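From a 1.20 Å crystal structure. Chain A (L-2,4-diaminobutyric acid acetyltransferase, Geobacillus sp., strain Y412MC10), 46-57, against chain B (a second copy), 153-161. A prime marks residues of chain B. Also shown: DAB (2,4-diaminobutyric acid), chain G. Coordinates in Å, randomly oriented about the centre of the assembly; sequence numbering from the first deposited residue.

Chain A 46-57: SPYCYMLLGDYF
Chain B 153-161: GYGAEMFPD

Chain A supplies a helix that begins at Pro47, capped at its start by Ser46 (chi1 p), whose OG accepts from Cys49 N at 3.1 Å. Pro47, Met51 and Asp55, spaced four apart, point CA-to-CB toward chain B, while Tyr48 and Leu52 start sideways and reach it with their ends. Chain B runs against this face from the Asp55 end to the Pro47 end: CA of Tyr154′ lies 8.3 Å from CA of Met51, and CA of Phe159′ lies 6.7 Å from CA of Pro47.

Gly153′ lies in the last stretch of a strand that ends at Tyr154′, with phi/psi 63/-143, a positive phi that suits glycine. Tyr154′ (-103/108, chi1 m, chi2 -46°) points CA-to-CB toward the helix, and its OH donates to Asp55 OD2 at 2.7 Å. Asp55, with chi1 t, thus gives the buried phenol an acceptor; a water bridges Tyr154′ OH (3.1 Å) and Tyr56 OH (2.9 Å), donating to both. Met51 CB covers one face of the Tyr154′ ring. Leu52 CD2 sits at its edge, 3.6 Å from Tyr154′ OH, and that edge also turns toward the Tyr48 face (centroids 5.5 Å, planes 76°). Tyr48, chi1 t, has diaminobutyric acid over one face, Tyr48 CZ to DAB CB 3.4 Å.

Gly155′ begins a turn, and a 3-10 segment, 156-158, follows; Met158′ N bonds Gly155′ O at 2.9 Å and Phe159′ N bonds Ala156′ O at 3.2 Å. Met158′ (m, t, p) packs its CB 3.9 Å from Met51 CE.

Phe159′ (-87/167, chi1 m) receives that methyl over its face, Met51 CE lying 3.5 Å from the ring centroid. The extended Met51 (m, t, t) suits this place, linking both aromatic rings by one flexible apolar chain. Tyr48 CD2 meets the Phe159′ edge, 4.2 Å from Phe159′ CZ. Pro160′ closes the contact, its CG 3.6 Å from Pro47 CG. Together the stretches bury 427 Å², both sides summed.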

# COMPACT_ATOMS: atom_id res chain seq x y z
N SER A 46 -6.43 -2.87 -6.23
CA SER A 46 -6.31 -2.58 -7.64
C SER A 46 -5.11 -3.19 -8.27
O SER A 46 -4.06 -3.40 -7.59
CB SER A 46 -6.27 -1.11 -7.88
OG SER A 46 -5.12 -0.48 -7.38
N PRO A 47 -5.06 -3.42 -9.60
CA PRO A 47 -3.85 -3.81 -10.24
C PRO A 47 -2.69 -2.84 -9.98
O PRO A 47 -1.53 -3.27 -9.71
CB PRO A 47 -4.24 -3.91 -11.73
CG PRO A 47 -5.71 -4.21 -11.68
CD PRO A 47 -6.24 -3.47 -10.47
N TYR A 48 -2.98 -1.55 -9.97
CA TYR A 48 -1.99 -0.55 -9.68
C TYR A 48 -1.35 -0.74 -8.35
O TYR A 48 -0.13 -0.58 -8.21
CB TYR A 48 -2.65 0.85 -9.78
CG TYR A 48 -1.74 2.01 -9.68
CD1 TYR A 48 -1.31 2.53 -8.46
CD2 TYR A 48 -1.33 2.67 -10.80
CE1 TYR A 48 -0.55 3.63 -8.40
CE2 TYR A 48 -0.52 3.79 -10.74
CZ TYR A 48 -0.12 4.29 -9.52
OH TYR A 48 0.63 5.42 -9.38
N CYS A 49 -2.11 -1.13 -7.33
CA CYS A 49 -1.51 -1.42 -6.01
C CYS A 49 -0.43 -2.45 -6.14
O CYS A 49 0.65 -2.35 -5.52
CB CYS A 49 -2.63 -1.89 -5.09
SG CYS A 49 -2.10 -2.27 -3.40
N TYR A 50 -0.67 -3.55 -6.86
CA TYR A 50 0.34 -4.62 -6.98
C TYR A 50 1.51 -4.16 -7.81
O TYR A 50 2.63 -4.64 -7.53
CB TYR A 50 -0.34 -5.93 -7.47
CG TYR A 50 -1.39 -6.39 -6.50
CD1 TYR A 50 -1.05 -6.91 -5.30
CD2 TYR A 50 -2.74 -6.22 -6.75
CE1 TYR A 50 -2.01 -7.27 -4.31
CE2 TYR A 50 -3.69 -6.53 -5.81
CZ TYR A 50 -3.33 -7.07 -4.59
OH TYR A 50 -4.30 -7.36 -3.65
N MET A 51 1.32 -3.26 -8.76
CA MET A 51 2.47 -2.65 -9.43
C MET A 51 3.33 -1.84 -8.47
O MET A 51 4.55 -1.95 -8.48
CB MET A 51 1.99 -1.74 -10.56
CG MET A 51 1.26 -2.51 -11.66
SD MET A 51 0.59 -1.33 -12.87
CE MET A 51 -0.47 -2.44 -13.78
N LEU A 52 2.70 -1.09 -7.56
CA LEU A 52 3.45 -0.31 -6.57
C LEU A 52 4.17 -1.24 -5.68
O LEU A 52 5.33 -0.94 -5.28
CB LEU A 52 2.57 0.51 -5.66
CG LEU A 52 1.84 1.66 -6.28
CD1 LEU A 52 1.10 2.41 -5.15
CD2 LEU A 52 2.76 2.63 -7.02
N LEU A 53 3.61 -2.33 -5.25
CA LEU A 53 4.32 -3.27 -4.40
C LEU A 53 5.53 -3.80 -5.08
O LEU A 53 6.62 -3.90 -4.50
CB LEU A 53 3.40 -4.38 -3.89
CG LEU A 53 2.37 -3.92 -2.89
CD1 LEU A 53 1.24 -4.95 -2.77
CD2 LEU A 53 3.03 -3.69 -1.51
N GLY A 54 5.42 -4.16 -6.36
CA GLY A 54 6.56 -4.62 -7.13
C GLY A 54 7.58 -3.56 -7.41
O GLY A 54 8.72 -3.93 -7.68
N ASP A 55 7.21 -2.31 -7.41
CA ASP A 55 8.12 -1.22 -7.67
C ASP A 55 8.80 -0.74 -6.43
O ASP A 55 9.98 -0.94 -6.20
CB ASP A 55 7.40 -0.12 -8.39
CG ASP A 55 8.22 0.98 -8.93
OD1 ASP A 55 9.37 1.08 -8.38
OD2 ASP A 55 7.69 1.72 -9.78
N TYR A 56 8.08 -0.20 -5.50
CA TYR A 56 8.59 0.46 -4.30
C TYR A 56 8.87 -0.49 -3.14
O TYR A 56 9.73 -0.14 -2.30
CB TYR A 56 7.66 1.59 -3.88
CG TYR A 56 7.54 2.70 -4.88
CD1 TYR A 56 8.48 3.71 -4.89
CD2 TYR A 56 6.55 2.73 -5.83
CE1 TYR A 56 8.45 4.71 -5.85
CE2 TYR A 56 6.50 3.70 -6.79
CZ TYR A 56 7.46 4.70 -6.79
OH TYR A 56 7.43 5.66 -7.80
N PHE A 57 8.12 -1.58 -3.03
CA PHE A 57 8.19 -2.48 -1.86
C PHE A 57 8.82 -3.80 -2.16
O PHE A 57 8.74 -4.71 -1.35
CB PHE A 57 6.81 -2.63 -1.20
CG PHE A 57 6.29 -1.34 -0.64
CD1 PHE A 57 6.64 -0.93 0.63
CD2 PHE A 57 5.43 -0.53 -1.37
CE1 PHE A 57 6.15 0.28 1.15
CE2 PHE A 57 4.92 0.63 -0.85
CZ PHE A 57 5.28 1.00 0.46
N GLY B 153 6.42 5.78 -16.74
CA GLY B 153 5.55 5.22 -15.72
C GLY B 153 4.98 3.87 -16.10
O GLY B 153 5.73 3.08 -16.66
N TYR B 154 3.74 3.61 -15.75
CA TYR B 154 3.12 2.33 -16.01
C TYR B 154 2.16 2.50 -17.23
O TYR B 154 1.09 3.11 -17.12
CB TYR B 154 2.34 1.81 -14.80
CG TYR B 154 3.09 1.84 -13.49
CD1 TYR B 154 4.36 1.40 -13.39
CD2 TYR B 154 2.47 2.29 -12.33
CE1 TYR B 154 5.02 1.38 -12.17
CE2 TYR B 154 3.12 2.31 -11.14
CZ TYR B 154 4.41 1.87 -11.04
OH TYR B 154 5.02 1.96 -9.80
N GLY B 155 2.58 1.91 -18.37
CA GLY B 155 1.77 2.05 -19.58
C GLY B 155 0.51 1.19 -19.48
O GLY B 155 0.44 0.24 -18.76
N ALA B 156 -0.47 1.57 -20.36
CA ALA B 156 -1.70 0.86 -20.43
C ALA B 156 -1.53 -0.61 -20.57
O ALA B 156 -2.35 -1.40 -20.09
CB ALA B 156 -2.48 1.42 -21.58
N GLU B 157 -0.50 -1.08 -21.33
CA GLU B 157 -0.28 -2.46 -21.59
C GLU B 157 0.01 -3.28 -20.40
O GLU B 157 0.00 -4.49 -20.46
CB GLU B 157 0.86 -2.62 -22.63
CG GLU B 157 2.23 -2.11 -22.17
CD GLU B 157 2.52 -0.60 -22.37
OE1 GLU B 157 1.59 0.18 -22.68
OE2 GLU B 157 3.77 -0.34 -22.23
N MET B 158 0.41 -2.59 -19.28
CA MET B 158 0.73 -3.34 -18.08
C MET B 158 -0.49 -3.82 -17.32
O MET B 158 -0.37 -4.62 -16.43
CB MET B 158 1.57 -2.46 -17.07
CG MET B 158 2.96 -2.15 -17.68
SD MET B 158 4.01 -1.15 -16.57
CE MET B 158 4.06 -2.11 -15.09
N PHE B 159 -1.67 -3.29 -17.65
CA PHE B 159 -2.88 -3.47 -16.89
C PHE B 159 -3.58 -4.78 -17.36
O PHE B 159 -3.28 -5.27 -18.44
CB PHE B 159 -3.73 -2.27 -16.89
CG PHE B 159 -3.15 -1.15 -16.14
CD1 PHE B 159 -2.19 -0.36 -16.63
CD2 PHE B 159 -3.51 -0.93 -14.79
CE1 PHE B 159 -1.53 0.66 -15.90
CE2 PHE B 159 -2.88 0.01 -14.04
CZ PHE B 159 -1.92 0.82 -14.57
N PRO B 160 -4.57 -5.27 -16.63
CA PRO B 160 -5.18 -6.58 -17.02
C PRO B 160 -5.98 -6.53 -18.26
O PRO B 160 -6.51 -5.49 -18.68
CB PRO B 160 -6.14 -6.90 -15.88
CG PRO B 160 -5.52 -6.18 -14.68
CD PRO B 160 -4.94 -4.91 -15.27
N ASP B 161 -5.93 -7.68 -18.95
CA ASP B 161 -6.69 -7.89 -20.18
C ASP B 161 -8.12 -7.60 -20.01
O ASP B 161 -8.67 -7.90 -18.99
CB ASP B 161 -6.56 -9.38 -20.66
CG ASP B 161 -5.20 -9.62 -21.28
OD1 ASP B 161 -4.52 -8.58 -21.51
OD2 ASP B 161 -4.85 -10.81 -21.52
N DAB G . -4.79 5.55 -10.94
CA DAB G . -3.86 5.27 -9.80
C DAB G . -4.70 5.07 -8.56
O DAB G . -4.12 4.56 -7.60
CB DAB G . -2.84 6.40 -9.62
CG DAB G . -3.40 7.70 -9.12
ND DAB G . -2.29 8.69 -8.98
OXT DAB G . -5.87 5.42 -8.54
O HOH W 1 5.71 4.95 -9.97